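Local coordinates for cobalamin biosynthesis protein CobN (Mycobacterium tuberculosis, PDB 7C6O) that probably forms the large, catalytic subunit of the cobaltochelatase that inserts cobalt into the corrin ring during cobalamin biosynthesis, at residues T795-R800 against G831-L836; T41-S46 against D77-A82; M1081-R1086 against D1154-V1159; T471-P476 against D525-H530; E239-A244 against A277-P282. All coordinates share one frame; numbering follows the deposited sequence.

Contact 1. Residues T795-R800 against G831-L836; sequences TEVIPR and GLVNVL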
# COMPACT_ATOMS: atom_id res chain seq x y z
N THR A 795 -7.76 0.67 -29.12
CA THR A 795 -7.50 2.07 -28.79
C THR A 795 -6.82 2.25 -27.44
O THR A 795 -5.94 3.11 -27.31
CB THR A 795 -8.82 2.86 -28.82
OG1 THR A 795 -9.42 2.75 -30.12
CG2 THR A 795 -8.56 4.32 -28.52
N GLU A 796 -7.21 1.47 -26.43
CA GLU A 796 -6.70 1.66 -25.08
C GLU A 796 -5.83 0.52 -24.59
O GLU A 796 -4.71 0.75 -24.14
CB GLU A 796 -7.88 1.87 -24.11
CG GLU A 796 -8.68 3.13 -24.38
CD GLU A 796 -7.91 4.40 -24.09
OE1 GLU A 796 -6.88 4.33 -23.39
OE2 GLU A 796 -8.34 5.47 -24.57
N VAL A 797 -6.33 -0.72 -24.65
CA VAL A 797 -5.61 -1.85 -24.05
C VAL A 797 -4.25 -2.04 -24.71
O VAL A 797 -3.21 -2.06 -24.04
CB VAL A 797 -6.45 -3.13 -24.13
CG1 VAL A 797 -5.71 -4.29 -23.48
CG2 VAL A 797 -7.81 -2.92 -23.47
N ILE A 798 -4.23 -2.17 -26.03
CA ILE A 798 -2.98 -2.47 -26.74
C ILE A 798 -1.96 -1.35 -26.59
O ILE A 798 -0.80 -1.65 -26.25
CB ILE A 798 -3.27 -2.82 -28.21
CG1 ILE A 798 -4.06 -4.12 -28.28
CG2 ILE A 798 -1.97 -2.92 -29.00
CD1 ILE A 798 -3.32 -5.30 -27.72
N PRO A 799 -2.28 -0.07 -26.83
CA PRO A 799 -1.26 0.97 -26.65
C PRO A 799 -0.75 1.06 -25.22
O PRO A 799 0.44 1.34 -25.01
CB PRO A 799 -1.99 2.25 -27.07
CG PRO A 799 -3.05 1.78 -28.00
CD PRO A 799 -3.52 0.49 -27.42
N ARG A 800 -1.61 0.84 -24.23
CA ARG A 800 -1.16 0.90 -22.84
C ARG A 800 -0.31 -0.31 -22.49
O ARG A 800 0.70 -0.18 -21.79
CB ARG A 800 -2.37 1.01 -21.91
CG ARG A 800 -3.10 2.33 -22.05
CD ARG A 800 -4.42 2.32 -21.30
NE ARG A 800 -5.13 3.58 -21.44
CZ ARG A 800 -4.97 4.62 -20.62
NH1 ARG A 800 -4.12 4.54 -19.60
NH2 ARG A 800 -5.65 5.74 -20.82
N GLY A 831 -11.17 -4.97 -14.72
CA GLY A 831 -11.81 -3.86 -15.41
C GLY A 831 -11.18 -2.51 -15.15
O GLY A 831 -11.87 -1.49 -15.20
N LEU A 832 -9.88 -2.47 -14.88
CA LEU A 832 -9.17 -1.25 -14.52
C LEU A 832 -8.00 -1.06 -15.49
O LEU A 832 -6.83 -1.20 -15.10
CB LEU A 832 -8.69 -1.30 -13.05
CG LEU A 832 -9.76 -1.63 -12.01
CD1 LEU A 832 -9.12 -1.88 -10.65
CD2 LEU A 832 -10.78 -0.51 -11.91
N VAL A 833 -8.31 -0.73 -16.74
CA VAL A 833 -7.28 -0.66 -17.77
C VAL A 833 -6.33 0.51 -17.52
O VAL A 833 -5.16 0.46 -17.92
CB VAL A 833 -7.93 -0.62 -19.16
CG1 VAL A 833 -6.95 -0.17 -20.24
CG2 VAL A 833 -8.50 -1.99 -19.52
N ASN A 834 -6.78 1.56 -16.83
CA ASN A 834 -5.88 2.71 -16.67
C ASN A 834 -4.75 2.46 -15.68
O ASN A 834 -3.94 3.37 -15.46
CB ASN A 834 -6.68 3.96 -16.28
CG ASN A 834 -7.14 3.96 -14.83
OD1 ASN A 834 -7.22 2.92 -14.18
ND2 ASN A 834 -7.46 5.14 -14.32
N VAL A 835 -4.64 1.27 -15.07
CA VAL A 835 -3.42 0.95 -14.34
C VAL A 835 -2.27 0.70 -15.31
O VAL A 835 -1.10 0.73 -14.90
CB VAL A 835 -3.61 -0.26 -13.40
CG1 VAL A 835 -4.80 -0.04 -12.48
CG2 VAL A 835 -3.74 -1.56 -14.19
N LEU A 836 -2.58 0.46 -16.57
CA LEU A 836 -1.64 0.41 -17.68
C LEU A 836 -1.54 1.78 -18.33
O LEU A 836 -2.53 2.52 -18.38
CB LEU A 836 -2.08 -0.63 -18.70
CG LEU A 836 -2.46 -2.00 -18.13
CD1 LEU A 836 -2.95 -2.95 -19.23
CD2 LEU A 836 -1.29 -2.61 -17.37
O HOH W 1 -3.27 5.70 -16.82

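Contact 2. Residues T41-S46 against D77-A82; sequences TVLLLS and DLLAEA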
# COMPACT_ATOMS: atom_id res chain seq x y z
N THR A 41 1.09 52.35 21.32
CA THR A 41 0.60 50.98 21.23
C THR A 41 -0.58 50.92 20.27
O THR A 41 -1.58 51.61 20.47
CB THR A 41 0.20 50.45 22.60
OG1 THR A 41 1.33 50.46 23.47
CG2 THR A 41 -0.33 49.03 22.48
N VAL A 42 -0.46 50.09 19.24
CA VAL A 42 -1.53 49.87 18.27
C VAL A 42 -2.10 48.47 18.51
O VAL A 42 -1.37 47.48 18.44
CB VAL A 42 -1.04 50.02 16.83
CG1 VAL A 42 -2.15 49.65 15.85
CG2 VAL A 42 -0.57 51.45 16.58
N LEU A 43 -3.39 48.41 18.81
CA LEU A 43 -4.08 47.14 18.98
C LEU A 43 -4.64 46.69 17.64
O LEU A 43 -5.43 47.41 17.02
CB LEU A 43 -5.20 47.27 20.02
CG LEU A 43 -6.09 46.04 20.24
CD1 LEU A 43 -5.26 44.86 20.72
CD2 LEU A 43 -7.19 46.36 21.23
N LEU A 44 -4.23 45.50 17.19
CA LEU A 44 -4.70 44.91 15.94
C LEU A 44 -5.63 43.75 16.26
O LEU A 44 -5.20 42.76 16.86
CB LEU A 44 -3.53 44.43 15.08
CG LEU A 44 -3.90 43.69 13.80
CD1 LEU A 44 -4.72 44.60 12.88
CD2 LEU A 44 -2.65 43.19 13.09
N LEU A 45 -6.90 43.88 15.87
CA LEU A 45 -7.90 42.83 16.05
C LEU A 45 -8.29 42.34 14.66
O LEU A 45 -9.02 43.02 13.94
CB LEU A 45 -9.12 43.36 16.81
CG LEU A 45 -8.86 43.99 18.18
CD1 LEU A 45 -10.09 44.72 18.68
CD2 LEU A 45 -8.43 42.91 19.17
N SER A 46 -7.80 41.17 14.28
CA SER A 46 -8.06 40.61 12.96
C SER A 46 -8.43 39.15 13.07
O SER A 46 -7.82 38.40 13.84
CB SER A 46 -6.85 40.76 12.03
OG SER A 46 -7.13 40.24 10.74
N ASP A 77 -9.70 44.76 28.36
CA ASP A 77 -8.34 44.77 28.89
C ASP A 77 -7.34 45.21 27.83
O ASP A 77 -6.45 46.02 28.10
CB ASP A 77 -7.98 43.39 29.43
CG ASP A 77 -8.57 43.12 30.81
OD1 ASP A 77 -9.21 44.03 31.38
OD2 ASP A 77 -8.39 41.99 31.32
N LEU A 78 -7.47 44.68 26.61
CA LEU A 78 -6.57 45.09 25.53
C LEU A 78 -6.79 46.55 25.15
O LEU A 78 -5.83 47.26 24.84
CB LEU A 78 -6.77 44.19 24.32
CG LEU A 78 -6.18 42.78 24.44
CD1 LEU A 78 -6.71 41.90 23.33
CD2 LEU A 78 -4.67 42.85 24.39
N LEU A 79 -8.04 47.01 25.18
CA LEU A 79 -8.33 48.39 24.78
C LEU A 79 -7.70 49.39 25.74
O LEU A 79 -7.34 50.50 25.32
CB LEU A 79 -9.84 48.61 24.71
CG LEU A 79 -10.58 47.97 23.53
CD1 LEU A 79 -12.08 48.08 23.71
CD2 LEU A 79 -10.14 48.63 22.24
N ALA A 80 -7.57 49.03 27.02
CA ALA A 80 -6.98 49.94 27.99
C ALA A 80 -5.53 50.26 27.68
O ALA A 80 -5.02 51.29 28.15
CB ALA A 80 -7.10 49.35 29.40
N GLU A 81 -4.85 49.42 26.91
CA GLU A 81 -3.44 49.61 26.59
C GLU A 81 -3.21 50.25 25.23
O GLU A 81 -2.06 50.47 24.86
CB GLU A 81 -2.70 48.27 26.65
CG GLU A 81 -2.76 47.57 27.99
CD GLU A 81 -1.94 46.30 28.02
OE1 GLU A 81 -1.35 45.95 26.97
OE2 GLU A 81 -1.88 45.64 29.08
N ALA A 82 -4.27 50.57 24.49
CA ALA A 82 -4.15 50.95 23.09
C ALA A 82 -4.26 52.46 22.90
O ALA A 82 -5.11 53.11 23.51
CB ALA A 82 -5.22 50.24 22.25
O HOH W 2 0.39 50.15 25.93

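Contact 3. Residues M1081-R1086 against D1154-V1159; sequences MVATVR and DATAGV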
# COMPACT_ATOMS: atom_id res chain seq x y z
N MET A 1081 -6.47 -17.09 11.94
CA MET A 1081 -7.73 -16.86 12.65
C MET A 1081 -8.44 -18.17 12.95
O MET A 1081 -8.92 -18.39 14.06
CB MET A 1081 -8.63 -15.93 11.85
CG MET A 1081 -9.99 -15.68 12.48
SD MET A 1081 -10.98 -14.45 11.61
CE MET A 1081 -10.15 -12.94 12.09
N VAL A 1082 -8.50 -19.07 11.96
CA VAL A 1082 -9.14 -20.37 12.17
C VAL A 1082 -8.47 -21.12 13.32
O VAL A 1082 -9.15 -21.65 14.21
CB VAL A 1082 -9.10 -21.20 10.87
CG1 VAL A 1082 -9.60 -22.61 11.13
CG2 VAL A 1082 -9.93 -20.53 9.78
N ALA A 1083 -7.14 -21.17 13.32
CA ALA A 1083 -6.42 -21.93 14.33
C ALA A 1083 -6.59 -21.32 15.72
O ALA A 1083 -6.71 -22.05 16.71
CB ALA A 1083 -4.94 -22.03 13.97
N THR A 1084 -6.61 -19.99 15.80
CA THR A 1084 -6.74 -19.34 17.10
C THR A 1084 -8.12 -19.57 17.70
O THR A 1084 -8.24 -19.84 18.90
CB THR A 1084 -6.45 -17.84 16.95
OG1 THR A 1084 -5.11 -17.68 16.45
CG2 THR A 1084 -6.57 -17.13 18.29
N VAL A 1085 -9.17 -19.49 16.88
CA VAL A 1085 -10.51 -19.81 17.35
C VAL A 1085 -10.59 -21.27 17.79
O VAL A 1085 -11.19 -21.59 18.83
CB VAL A 1085 -11.56 -19.49 16.27
CG1 VAL A 1085 -12.95 -19.94 16.71
CG2 VAL A 1085 -11.55 -18.01 15.93
N ARG A 1086 -9.98 -22.17 17.02
CA ARG A 1086 -9.99 -23.58 17.40
C ARG A 1086 -9.26 -23.80 18.72
O ARG A 1086 -9.72 -24.56 19.57
CB ARG A 1086 -9.36 -24.44 16.29
CG ARG A 1086 -9.45 -25.94 16.55
CD ARG A 1086 -8.87 -26.78 15.42
NE ARG A 1086 -7.46 -26.49 15.20
CZ ARG A 1086 -6.97 -25.90 14.11
NH1 ARG A 1086 -7.79 -25.54 13.14
NH2 ARG A 1086 -5.67 -25.68 14.00
N ASP A 1154 -2.63 -25.99 5.74
CA ASP A 1154 -2.99 -27.27 6.33
C ASP A 1154 -2.68 -27.29 7.82
O ASP A 1154 -3.49 -27.76 8.63
CB ASP A 1154 -2.26 -28.41 5.62
CG ASP A 1154 -2.86 -29.78 5.92
OD1 ASP A 1154 -4.08 -29.85 6.15
OD2 ASP A 1154 -2.11 -30.78 5.94
N ALA A 1155 -1.51 -26.76 8.21
CA ALA A 1155 -1.15 -26.71 9.62
C ALA A 1155 -2.14 -25.88 10.42
O ALA A 1155 -2.47 -26.22 11.56
CB ALA A 1155 0.27 -26.15 9.78
N THR A 1156 -2.65 -24.80 9.83
CA THR A 1156 -3.56 -23.92 10.56
C THR A 1156 -5.02 -24.34 10.42
O THR A 1156 -5.77 -24.29 11.40
CB THR A 1156 -3.39 -22.47 10.09
OG1 THR A 1156 -3.51 -22.40 8.66
CG2 THR A 1156 -2.04 -21.92 10.53
N ALA A 1157 -5.45 -24.77 9.23
CA ALA A 1157 -6.86 -25.01 8.98
C ALA A 1157 -7.20 -26.39 8.43
O ALA A 1157 -8.39 -26.68 8.24
CB ALA A 1157 -7.41 -23.94 8.01
N GLY A 1158 -6.21 -27.24 8.17
CA GLY A 1158 -6.49 -28.60 7.73
C GLY A 1158 -7.04 -28.73 6.33
O GLY A 1158 -7.84 -29.64 6.07
N VAL A 1159 -6.61 -27.87 5.41
CA VAL A 1159 -7.20 -27.82 4.07
C VAL A 1159 -6.77 -28.98 3.18
O VAL A 1159 -7.42 -29.22 2.15
CB VAL A 1159 -6.87 -26.50 3.37
CG1 VAL A 1159 -7.24 -25.32 4.25
CG2 VAL A 1159 -5.39 -26.44 3.01

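Contact 4. Residues T471-P476 against D525-H530; sequences TAYWGP and DLPPSH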
# COMPACT_ATOMS: atom_id res chain seq x y z
N THR A 471 20.77 -3.09 21.05
CA THR A 471 21.69 -3.78 21.94
C THR A 471 20.96 -4.68 22.91
O THR A 471 21.52 -5.68 23.38
CB THR A 471 22.57 -2.78 22.70
OG1 THR A 471 21.74 -1.88 23.43
CG2 THR A 471 23.45 -1.99 21.74
N ALA A 472 19.70 -4.36 23.24
CA ALA A 472 18.94 -5.21 24.15
C ALA A 472 18.70 -6.59 23.54
O ALA A 472 18.73 -7.60 24.24
CB ALA A 472 17.61 -4.55 24.50
N TYR A 473 18.47 -6.64 22.23
CA TYR A 473 18.20 -7.91 21.55
C TYR A 473 19.45 -8.55 20.96
O TYR A 473 19.53 -9.79 20.93
CB TYR A 473 17.16 -7.70 20.45
CG TYR A 473 15.75 -7.56 20.96
CD1 TYR A 473 15.25 -6.33 21.36
CD2 TYR A 473 14.91 -8.67 21.04
CE1 TYR A 473 13.95 -6.21 21.82
CE2 TYR A 473 13.62 -8.55 21.50
CZ TYR A 473 13.14 -7.32 21.89
OH TYR A 473 11.85 -7.21 22.35
N TRP A 474 20.41 -7.76 20.51
CA TRP A 474 21.56 -8.28 19.78
C TRP A 474 22.89 -8.08 20.49
O TRP A 474 23.93 -8.44 19.93
CB TRP A 474 21.62 -7.66 18.38
CG TRP A 474 20.39 -7.92 17.58
CD1 TRP A 474 19.36 -7.05 17.33
CD2 TRP A 474 20.03 -9.15 16.93
NE1 TRP A 474 18.40 -7.66 16.56
CE2 TRP A 474 18.79 -8.95 16.30
CE3 TRP A 474 20.65 -10.40 16.82
CZ2 TRP A 474 18.15 -9.96 15.58
CZ3 TRP A 474 20.02 -11.40 16.10
CH2 TRP A 474 18.78 -11.17 15.49
N GLY A 475 22.88 -7.52 21.70
CA GLY A 475 24.10 -7.31 22.44
C GLY A 475 24.81 -6.04 22.02
O GLY A 475 24.41 -5.38 21.06
N PRO A 476 25.87 -5.67 22.74
CA PRO A 476 26.62 -4.48 22.35
C PRO A 476 27.24 -4.67 20.99
O PRO A 476 27.47 -5.81 20.54
CB PRO A 476 27.68 -4.37 23.46
CG PRO A 476 27.77 -5.72 24.07
CD PRO A 476 26.41 -6.32 23.94
N ASP A 525 8.32 -6.90 17.49
CA ASP A 525 9.11 -5.68 17.32
C ASP A 525 10.61 -5.93 17.34
O ASP A 525 11.37 -5.01 17.68
CB ASP A 525 8.72 -4.65 18.39
CG ASP A 525 8.69 -5.24 19.78
OD1 ASP A 525 8.84 -6.47 19.92
OD2 ASP A 525 8.51 -4.46 20.74
N LEU A 526 11.05 -7.13 16.99
CA LEU A 526 12.47 -7.46 16.94
C LEU A 526 13.21 -6.44 16.08
O LEU A 526 12.88 -6.28 14.90
CB LEU A 526 12.66 -8.86 16.38
CG LEU A 526 14.12 -9.33 16.22
CD1 LEU A 526 14.77 -9.50 17.58
CD2 LEU A 526 14.20 -10.61 15.40
N PRO A 527 14.20 -5.73 16.63
CA PRO A 527 14.91 -4.72 15.85
C PRO A 527 15.88 -5.37 14.87
O PRO A 527 16.21 -6.56 15.02
CB PRO A 527 15.66 -3.92 16.92
CG PRO A 527 15.90 -4.91 18.01
CD PRO A 527 14.67 -5.79 18.03
N PRO A 528 16.34 -4.64 13.86
CA PRO A 528 17.38 -5.19 12.98
C PRO A 528 18.66 -5.44 13.77
O PRO A 528 18.95 -4.76 14.75
CB PRO A 528 17.58 -4.09 11.93
CG PRO A 528 17.17 -2.83 12.64
CD PRO A 528 16.02 -3.24 13.52
N SER A 529 19.41 -6.44 13.32
CA SER A 529 20.66 -6.81 13.97
C SER A 529 21.78 -5.84 13.56
O SER A 529 21.63 -5.02 12.66
CB SER A 529 21.06 -8.24 13.60
OG SER A 529 21.44 -8.31 12.23
N HIS A 530 22.91 -5.96 14.26
CA HIS A 530 24.09 -5.20 13.86
C HIS A 530 24.56 -5.60 12.47
O HIS A 530 25.04 -4.75 11.71
CB HIS A 530 25.23 -5.39 14.86
CG HIS A 530 24.94 -4.86 16.23
ND1 HIS A 530 24.81 -3.51 16.50
CD2 HIS A 530 24.77 -5.50 17.42
CE1 HIS A 530 24.57 -3.35 17.79
NE2 HIS A 530 24.54 -4.53 18.37
O HOH W 3 10.64 -4.66 22.86

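Contact 5. Residues E239-A244 against A277-P282; sequences ERLGGA and AALDIP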
# COMPACT_ATOMS: atom_id res chain seq x y z
N GLU A 239 9.47 28.98 -14.93
CA GLU A 239 10.75 29.33 -15.53
C GLU A 239 11.86 29.31 -14.48
O GLU A 239 12.95 28.76 -14.72
CB GLU A 239 10.68 30.70 -16.19
CG GLU A 239 9.71 30.80 -17.36
CD GLU A 239 9.76 32.17 -18.02
OE1 GLU A 239 10.80 32.86 -17.89
OE2 GLU A 239 8.76 32.56 -18.66
N ARG A 240 11.61 29.91 -13.32
CA ARG A 240 12.62 29.95 -12.27
C ARG A 240 12.98 28.54 -11.81
O ARG A 240 14.16 28.26 -11.54
CB ARG A 240 12.11 30.78 -11.09
CG ARG A 240 13.18 31.19 -10.10
CD ARG A 240 14.15 32.18 -10.71
NE ARG A 240 14.87 32.94 -9.69
CZ ARG A 240 16.01 32.56 -9.14
NH1 ARG A 240 16.58 31.41 -9.50
NH2 ARG A 240 16.59 33.31 -8.21
N LEU A 241 12.00 27.65 -11.74
CA LEU A 241 12.23 26.26 -11.36
C LEU A 241 13.04 25.49 -12.41
O LEU A 241 13.54 24.41 -12.09
CB LEU A 241 10.90 25.55 -11.11
CG LEU A 241 10.19 25.96 -9.83
CD1 LEU A 241 8.80 25.36 -9.75
CD2 LEU A 241 11.02 25.56 -8.62
N GLY A 242 13.17 26.02 -13.62
CA GLY A 242 14.02 25.38 -14.61
C GLY A 242 15.49 25.37 -14.22
O GLY A 242 16.25 24.56 -14.76
N GLY A 243 15.89 26.24 -13.30
CA GLY A 243 17.25 26.25 -12.80
C GLY A 243 17.52 25.30 -11.66
O GLY A 243 18.66 25.22 -11.18
N ALA A 244 16.51 24.57 -11.20
CA ALA A 244 16.66 23.65 -10.09
C ALA A 244 16.99 22.25 -10.59
O ALA A 244 16.53 21.82 -11.65
CB ALA A 244 15.39 23.60 -9.24
N ALA A 277 6.02 17.96 -14.40
CA ALA A 277 6.78 16.86 -14.98
C ALA A 277 7.72 17.35 -16.07
O ALA A 277 8.79 16.76 -16.28
CB ALA A 277 5.84 15.80 -15.54
N ALA A 278 7.35 18.43 -16.77
CA ALA A 278 8.20 18.95 -17.84
C ALA A 278 9.55 19.40 -17.32
O ALA A 278 10.54 19.38 -18.06
CB ALA A 278 7.49 20.10 -18.55
N LEU A 279 9.63 19.81 -16.05
CA LEU A 279 10.92 20.15 -15.46
C LEU A 279 11.85 18.95 -15.42
O LEU A 279 13.08 19.10 -15.49
CB LEU A 279 10.73 20.72 -14.05
CG LEU A 279 9.82 21.94 -13.89
CD1 LEU A 279 9.59 22.23 -12.41
CD2 LEU A 279 10.41 23.15 -14.59
N ASP A 280 11.28 17.74 -15.31
CA ASP A 280 12.04 16.49 -15.33
C ASP A 280 13.10 16.46 -14.22
O ASP A 280 14.27 16.18 -14.47
CB ASP A 280 12.66 16.24 -16.70
CG ASP A 280 13.09 14.79 -16.89
OD1 ASP A 280 12.53 13.91 -16.21
OD2 ASP A 280 13.99 14.54 -17.72
N ILE A 281 12.68 16.78 -13.00
CA ILE A 281 13.56 16.70 -11.84
C ILE A 281 12.82 15.98 -10.73
O ILE A 281 11.59 15.90 -10.73
CB ILE A 281 14.02 18.11 -11.38
CG1 ILE A 281 12.82 18.97 -11.01
CG2 ILE A 281 14.88 18.78 -12.45
CD1 ILE A 281 13.21 20.35 -10.50
N PRO A 282 13.56 15.42 -9.77
CA PRO A 282 12.89 14.79 -8.62
C PRO A 282 12.17 15.82 -7.78
O PRO A 282 12.69 16.91 -7.51
CB PRO A 282 14.05 14.14 -7.84
CG PRO A 282 15.15 14.01 -8.84
CD PRO A 282 15.01 15.20 -9.74

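Contact 1. Residues T795-R800 against G831-L836
Arg800, near the end of helix 784-801, lies against the short 3-10 turn 833-835 and Leu836 just after it, and its side chain carries most of this helix-to-loop packing. Followed outward, the arginine first meets Leu836, its CB lying 3.6 Å from Leu836 CB. The chain then runs extended from CG to NE (chi2 170°, chi3 180°). CG and CD both pass Leu836 O, Arg800 CD at 3.5 Å from it, and CD also lies 3.7 Å from Val833 CG1. At the tip, different N-H groups of the guanidinium serve different partners. NE gives a nearly straight hydrogen bond of 2.7 Å to Glu796 OE1, one helical turn earlier, and this salt bridge lies within 2° of the guanidinium plane; NH2 adds a weak bond to the same oxygen. On the loop side, NH1 donates to Leu836 O at 2.8 Å, in the carbonyl plane and also close to the plane of the guanidinium. Bonded on both the helix and the loop side, the flat group is restrained in its rotation. Away from the polar tip, the other methyl of Val833, CG2, meets Val797 CG2 at 4.1 Å, the two valines crossing at about a right angle, and both side chains also touch Ile720 of helix 710-722 and Phe792. The amide of Asn834 turns to other partners: OD1 accepts from Gly265 N and ND2 donates to Asp268, far away in sequence. A water closes the arrangement, accepting from Arg800 NH1 at 3.1 Å and donating to Asn834 O at 2.8 Å.

Contact 2. Residues T41-S46 against D77-A82
The flat group that meets a side chain here is the peptide carbonyl of Glu81, whose oxygen points at Thr41, with Glu81 O 3.2 Å from Thr41 CB and 3.3 Å from Thr41 CG2. No direct hydrogen bond joins the segments. Instead a water sits at the outer edge, donating to Glu81 O at 2.7 Å and lying 2.7 Å from Thr41 OG1. Further in, the contact is apolar and centres on Leu43. Its CG stands anti to the backbone N (chi1 176°), which directs CG, and with it both methyls, toward Leu78; CD2 meets Leu78 CB at 3.8 Å and Leu79 CD2 at 3.9 Å, and the leucine crosses both partners at about a right angle. Nearer the backbone, Leu43 CB packs on Ala82 CB at 3.7 Å. The type I turn from Leu79 to Ala82 puts the alanine in place for this. Leu78 also touches Ala65, and Leu79 touches Val85. Helix 72-79 is the crossover of a beta-alpha-beta unit between parallel strands 62-65 and 84-89, packing over strand 42-46 between them; the strand order 2-1-3-4 of this sheet is consistent with a flavodoxin-like alpha/beta domain.

Contact 3. Residues M1081-R1086 against D1154-V1159
Arg1086 of helix 1072-1089 reaches the C-terminal end of helix 1136-1157 and binds the carbonyl oxygen of Thr1156, an example of helix-to-helix packing tied by a side chain at a helix end. Both terminal nitrogens are used: NH1 and NH2 each donate to Thr1156 O at 2.9 Å, with equal N-H...O angles of 146°. They grip the oxygen end-on, and it lies 3° from the guanidinium plane; both donors come from the same face of its carbonyl plane, NH2 well above it. Being in the last turn of its helix, this carbonyl lies where the helix dipole would probably make it an attractive partner for a positive charge. Beside it Ala1083 CB packs against the same Thr1156 O at 3.5 Å; the apolar pair is Val1082 CG1 and Ala1157 CB, at 4.0 Å.

In the next shell, Asp1019 forms a salt bridge with Arg1086 NE, holding the guanidinium through its third nitrogen. Leu1022 of helix 1019-1030 touches Ala1083, while Leu1111 of helix 1111-1123 touches Ala1157. The helix ends at Ala1157; Gly1158, with positive phi, turns the chain away. Thr1156 keeps its hydroxyl for its own helix, where OG1 bonds to Gly1152 O. The arginine chain is extended as far as CD and bends at chi3 (61°), which swings NH1 and NH2 round onto Thr1156 O.

Contact 4. Residues T471-P476 against D525-H530
Trp474 and Tyr473, in the last turn of helix 464-474, form the apolar centre against the loop 525-530. Ser529 lies over one face of the indole, its CA 3.5 Å from the centroid of the five-membered ring and just 7° off the ring normal, a CH-pi contact. Pro527 makes the second: its CD stands over one face of the Tyr473 ring, 3.8 Å from the centroid and displaced toward the rim. Leu526 fits between the two aromatic residues, CD1 being 3.6 Å from Tyr473 CD2 and 4.0 Å from Trp474 CZ2.

Two hydrogen bonds border this core. Trp474 NE1 donates to Pro527 O at 2.9 Å, near the indole plane but from above the carbonyl plane. His530 NE2 donates to Gly475 O at 2.8 Å with an angle of 164°; since ND1 bonds to Tyr455 OH, the imidazole is held through both nitrogens. Outermost, a water donates to both Tyr473 OH and Asp525 OD2; Tyr473 OH also bonds to Asp523, and Asp525 OD2 forms a salt bridge with Lys999. Gly475, with positive phi, is the first residue beyond helix 464-474, and Ser529 OG caps Tyr532 N: a helix C-terminus packed against the N-cap of helix 530-539.

Contact 5. Residues E239-A244 against A277-P282
Leu279 and Leu241, with Ile281 and Ala244, make most of the van der Waals contacts between the segments. In the first pair, Leu279 packs against Leu241 and the backbone at Gly242: CD1 lies 3.8 Å from Leu241 CB and 4.2 Å from Leu241 CD1, while CD2 comes within 4.1 Å of Gly242 N. In the second, Ile281 meets Ala244. Its CG1 stands between the backbone N and the carbonyl carbon (chi1 59°), and with chi2 extended (178°) CD1 comes to 4.1 Å from Ala244 CB; its other branch, CG2, lies 3.6 Å from Ala244 O.

No hydrogen bond crosses between the segments; the backbone bonds instead shape each one separately. A type I turn from Leu241 to Ala244 is closed by Ala244 N to Leu241 O at 3.1 Å. The turn from Ala277 to Asp280 is closed by Asp280 N to Ala277 O at 2.8 Å. Positive phi at Asp280 then redirects the chain, and its carboxylate is held by salt bridges to Arg813 and Arg818.

Both segments lead into adjacent parallel strands of the seven-stranded mixed sheet, 246-249 and 283-289. Met247 of the first touches Leu241, Leu279 and Ile281, and Leu241 also packs on Leu194 of strand 190-196 and Leu225 of strand 221-227.

Along the chain the contacts follow in series, as contact 2, contact 5, contact 4, contact 1 and contact 3, none enclosing another. Contact 2 belongs to the N-terminal four-stranded parallel sheet, and contact 5 to the next, seven-stranded one; their centres are about 47 Å apart. Contact 4 joins the end of helix 464-474 to the start of helix 530-539, contact 1 sets helix 784-801 against a loop, and contact 3 joins helices 1072-1089 and 1136-1157. The closest centres are those of contacts 1 and 5, about 29 Å apart; contacts 2 and 3 are the most distant, at about 71 Å. No two touch; they report on separate regions of a large subunit whose several sheets are consistent with a multidomain build.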